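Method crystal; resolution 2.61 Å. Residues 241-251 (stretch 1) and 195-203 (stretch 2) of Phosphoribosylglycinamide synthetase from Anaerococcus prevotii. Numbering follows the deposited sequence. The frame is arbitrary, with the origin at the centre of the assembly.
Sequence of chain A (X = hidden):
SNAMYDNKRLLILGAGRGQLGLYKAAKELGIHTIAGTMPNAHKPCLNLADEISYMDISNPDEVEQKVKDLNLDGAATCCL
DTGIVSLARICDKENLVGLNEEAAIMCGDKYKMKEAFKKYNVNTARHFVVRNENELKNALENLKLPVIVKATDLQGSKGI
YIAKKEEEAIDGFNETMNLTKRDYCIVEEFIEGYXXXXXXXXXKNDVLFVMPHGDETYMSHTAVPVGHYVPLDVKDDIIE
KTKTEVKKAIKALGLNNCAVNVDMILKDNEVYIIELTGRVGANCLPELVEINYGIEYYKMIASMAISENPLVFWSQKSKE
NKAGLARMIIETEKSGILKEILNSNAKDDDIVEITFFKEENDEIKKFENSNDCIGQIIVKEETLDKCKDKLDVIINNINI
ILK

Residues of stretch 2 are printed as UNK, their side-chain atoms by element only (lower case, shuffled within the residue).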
# COMPACT_ATOMS: atom_id res chain seq x y z
N LYS A 241 6.21 -17.91 -7.68
CA LYS A 241 7.46 -17.28 -7.29
C LYS A 241 7.20 -16.08 -6.35
O LYS A 241 8.01 -15.84 -5.47
CB LYS A 241 8.23 -16.84 -8.54
CG LYS A 241 9.09 -17.93 -9.13
CD LYS A 241 9.65 -17.52 -10.50
CE LYS A 241 10.43 -18.63 -11.18
NZ LYS A 241 10.55 -18.38 -12.63
N THR A 242 6.09 -15.36 -6.53
CA THR A 242 5.68 -14.21 -5.71
C THR A 242 5.25 -14.71 -4.31
O THR A 242 5.65 -14.15 -3.29
CB THR A 242 4.56 -13.42 -6.45
OG1 THR A 242 5.12 -12.86 -7.63
CG2 THR A 242 3.98 -12.29 -5.65
N LYS A 243 4.45 -15.78 -4.29
CA LYS A 243 4.02 -16.44 -3.05
C LYS A 243 5.23 -16.88 -2.24
O LYS A 243 5.27 -16.71 -1.03
CB LYS A 243 3.11 -17.67 -3.37
CG LYS A 243 1.67 -17.31 -3.76
CD LYS A 243 0.82 -18.44 -4.30
CE LYS A 243 -0.53 -17.91 -4.75
NZ LYS A 243 -1.43 -19.00 -5.26
N THR A 244 6.25 -17.39 -2.94
CA THR A 244 7.46 -17.83 -2.30
C THR A 244 8.23 -16.68 -1.67
O THR A 244 8.62 -16.80 -0.51
CB THR A 244 8.34 -18.59 -3.28
OG1 THR A 244 7.71 -19.84 -3.59
CG2 THR A 244 9.75 -18.84 -2.73
N GLU A 245 8.51 -15.60 -2.44
CA GLU A 245 9.31 -14.49 -1.90
C GLU A 245 8.56 -13.73 -0.83
O GLU A 245 9.19 -13.32 0.15
CB GLU A 245 9.76 -13.51 -2.99
CG GLU A 245 10.74 -14.04 -4.02
CD GLU A 245 11.88 -14.89 -3.52
OE1 GLU A 245 12.81 -14.32 -2.91
OE2 GLU A 245 11.89 -16.13 -3.76
N VAL A 246 7.24 -13.51 -0.99
CA VAL A 246 6.50 -12.79 0.03
C VAL A 246 6.51 -13.58 1.35
O VAL A 246 6.78 -13.00 2.38
CB VAL A 246 5.07 -12.47 -0.46
CG1 VAL A 246 4.17 -12.01 0.70
CG2 VAL A 246 5.10 -11.43 -1.58
N LYS A 247 6.24 -14.89 1.31
CA LYS A 247 6.28 -15.73 2.54
C LYS A 247 7.67 -15.68 3.21
O LYS A 247 7.76 -15.60 4.44
CB LYS A 247 5.90 -17.18 2.24
CG LYS A 247 4.39 -17.38 2.07
CD LYS A 247 4.04 -18.89 1.83
CE LYS A 247 2.57 -19.15 1.54
NZ LYS A 247 2.20 -18.87 0.11
N LYS A 248 8.75 -15.71 2.39
CA LYS A 248 10.10 -15.60 2.90
C LYS A 248 10.36 -14.26 3.56
O LYS A 248 11.00 -14.20 4.62
CB LYS A 248 11.12 -15.79 1.77
CG LYS A 248 11.35 -17.20 1.37
CD LYS A 248 12.02 -17.33 0.03
CE LYS A 248 13.43 -16.85 0.04
NZ LYS A 248 14.08 -17.08 -1.27
N ALA A 249 9.91 -13.17 2.92
CA ALA A 249 10.08 -11.78 3.40
C ALA A 249 9.34 -11.52 4.67
O ALA A 249 9.83 -10.85 5.56
CB ALA A 249 9.58 -10.84 2.36
N ILE A 250 8.12 -12.02 4.74
CA ILE A 250 7.30 -11.88 5.93
C ILE A 250 8.05 -12.43 7.10
O ILE A 250 8.12 -11.77 8.14
CB ILE A 250 5.93 -12.59 5.72
CG1 ILE A 250 5.01 -11.68 4.85
CG2 ILE A 250 5.28 -12.91 7.06
CD1 ILE A 250 3.91 -12.38 4.20
N LYS A 251 8.64 -13.59 6.94
CA LYS A 251 9.39 -14.23 8.02
C LYS A 251 10.77 -13.56 8.21
O LYS A 251 11.09 -13.24 9.35
CB LYS A 251 9.53 -15.73 7.81
CG LYS A 251 9.73 -16.48 9.15
CD LYS A 251 9.02 -17.86 9.24
CE LYS A 251 8.59 -18.23 10.66
NZ LYS A 251 9.73 -18.71 11.51
N UNK A 195 6.79 -4.04 -13.31
CA UNK A 195 6.43 -3.66 -11.93
C UNK A 195 5.01 -4.08 -11.61
O UNK A 195 4.09 -3.85 -12.38
c UNK A 195 8.02 -0.09 -11.80
c UNK A 195 7.94 -1.60 -11.85
o UNK A 195 6.95 0.57 -11.80
c UNK A 195 6.56 -2.17 -11.68
o UNK A 195 9.15 0.45 -11.76
N UNK A 196 4.82 -4.68 -10.45
CA UNK A 196 3.50 -5.08 -10.00
C UNK A 196 3.56 -5.15 -8.49
O UNK A 196 4.58 -4.81 -7.91
c UNK A 196 5.18 -7.77 -10.78
c UNK A 196 6.01 -8.77 -10.28
c UNK A 196 3.07 -6.41 -10.67
c UNK A 196 3.91 -7.60 -10.27
c UNK A 196 4.30 -9.48 -8.81
c UNK A 196 5.54 -9.66 -9.35
c UNK A 196 3.48 -8.45 -9.26
N UNK A 197 2.46 -5.52 -7.86
CA UNK A 197 2.38 -5.63 -6.42
C UNK A 197 1.72 -6.91 -5.94
O UNK A 197 1.32 -7.77 -6.74
N UNK A 198 1.55 -7.01 -4.62
CA UNK A 198 0.86 -8.14 -4.02
C UNK A 198 0.33 -7.79 -2.66
O UNK A 198 0.92 -6.98 -1.96
c UNK A 198 1.79 -9.33 -3.93
N UNK A 199 -0.76 -8.45 -2.27
CA UNK A 199 -1.37 -8.35 -0.96
C UNK A 199 -1.18 -9.65 -0.26
O UNK A 199 -1.17 -10.70 -0.89
n UNK A 199 -1.71 -4.90 -1.60
o UNK A 199 -3.18 -5.04 0.06
c UNK A 199 -2.73 -5.47 -0.99
c UNK A 199 -2.89 -8.04 -1.02
c UNK A 199 -3.31 -6.71 -1.64
N UNK A 200 -1.07 -9.61 1.04
CA UNK A 200 -0.97 -10.81 1.82
C UNK A 200 -1.54 -10.55 3.19
O UNK A 200 -1.95 -9.43 3.49
c UNK A 200 0.47 -11.33 1.89
N UNK A 201 -1.69 -11.60 3.95
CA UNK A 201 -2.26 -11.48 5.28
C UNK A 201 -1.60 -12.55 6.13
O UNK A 201 -1.57 -13.70 5.71
c UNK A 201 -3.79 -11.67 5.20
c UNK A 201 -4.72 -12.31 7.43
c UNK A 201 -6.06 -10.81 8.71
c UNK A 201 -4.54 -11.35 6.45
c UNK A 201 -5.45 -12.03 8.58
c UNK A 201 -5.17 -10.13 6.62
c UNK A 201 -5.93 -9.86 7.75
N UNK A 202 -1.01 -12.15 7.26
CA UNK A 202 -0.34 -13.07 8.18
C UNK A 202 -1.09 -13.09 9.57
O UNK A 202 -1.38 -12.06 10.13
c UNK A 202 1.51 -11.38 8.66
c UNK A 202 1.88 -13.80 9.20
c UNK A 202 1.19 -12.80 8.27
N UNK A 203 -1.42 -14.28 10.08
CA UNK A 203 -2.11 -14.46 11.37
C UNK A 203 -1.54 -15.65 12.12
O UNK A 203 -1.60 -16.77 11.62
c UNK A 203 -5.90 -16.60 13.49
c UNK A 203 -5.99 -15.72 14.56
c UNK A 203 -5.10 -16.27 12.41
c UNK A 203 -3.61 -14.68 11.12
c UNK A 203 -4.55 -14.19 13.41
o UNK A 203 -6.81 -16.00 15.63
c UNK A 203 -4.40 -15.07 12.35
c UNK A 203 -5.33 -14.51 14.52

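Stretch 2 runs as a β-strand from 195 to 203, packed against the helix formed by residues 241-251.

Position 195 carries five side-chain atoms, three carbons in an unbranched chain whose last member bears two oxygens. This is a carboxylate at the end of a two-methylene arm, and the residue is Glu195. It is exposed and out of reach of the helix.

At position 196 one carbon leads into a ring of six carbons with no heteroatom attached, and the far end of the ring touches Thr242. This defines Phe196. With chi1 in the p well, the ring reaches the start of the helix segment, where Thr242 OG1 lies 3.7 Å from Phe196 CZ. The oxygen sits at the ring edge, near its plane; it finds its hydrogen bond elsewhere in the structure.

Position 197 has backbone atoms alone, so it is Gly197. A CB built here would point away from the helix, and nothing of stretch 1 would lie within 5.5 Å of it.

A single carbon follows the CA at position 198, directed toward the helix and resting against Thr242, which identifies Ala198. Ala198 CB lies 4.1 Å from Thr242 CG2, so the threonine meets two successive inward-facing positions of the strand.

Position 199 has three carbons in a row, the third holding one oxygen and one nitrogen. The terminal amide after two methylenes makes it Gln199. It points away from the helix, and both polar atoms of the amide are hydrogen-bonded elsewhere in the structure.

Position 200 again shows one side-chain carbon, which touches both Val246 and Ile250, and is Ala200. Ala200 CB is 3.9 Å from Val246 CG1 and 4.3 Å from Ile250 CD1.

At position 201 a carbon bearing a plain six-carbon ring returns, giving Phe201. Here the CA-to-CB bond points away, and the buried side chain makes no contact with stretch 1.

Position 202 has one carbon carrying two more, a branch directly at CB; it points toward the helix, packs against Ile250, and is therefore Val202. Val202 CG2 lies 4.1 Å from Ile250 CG2.

The last position, 203, combines one carbon with a six-carbon ring bearing an oxygen, the phenol of Tyr203. It is partly exposed and out of reach of the helix.

The contact rests on matching periodicities. Alternate strand residues face the helix, while Thr242, Val246 and Ile250 recur every four residues along one helical face. The CA atoms of Thr242 and Ala198, of Val246 and Ala200, and of Ile250 and Val202 accordingly pair at 7.9, 7.9 and 8.1 Å. The axes cross at -49° and approach to 10.2 Å, with small alanine side chains at the first two of these pairings. No hydrogen bond or salt bridge links the stretches; the 259 Å² buried between them comes from side-chain packing, chiefly apolar.

Stretch 2 (195-203) EFGAQAFVY
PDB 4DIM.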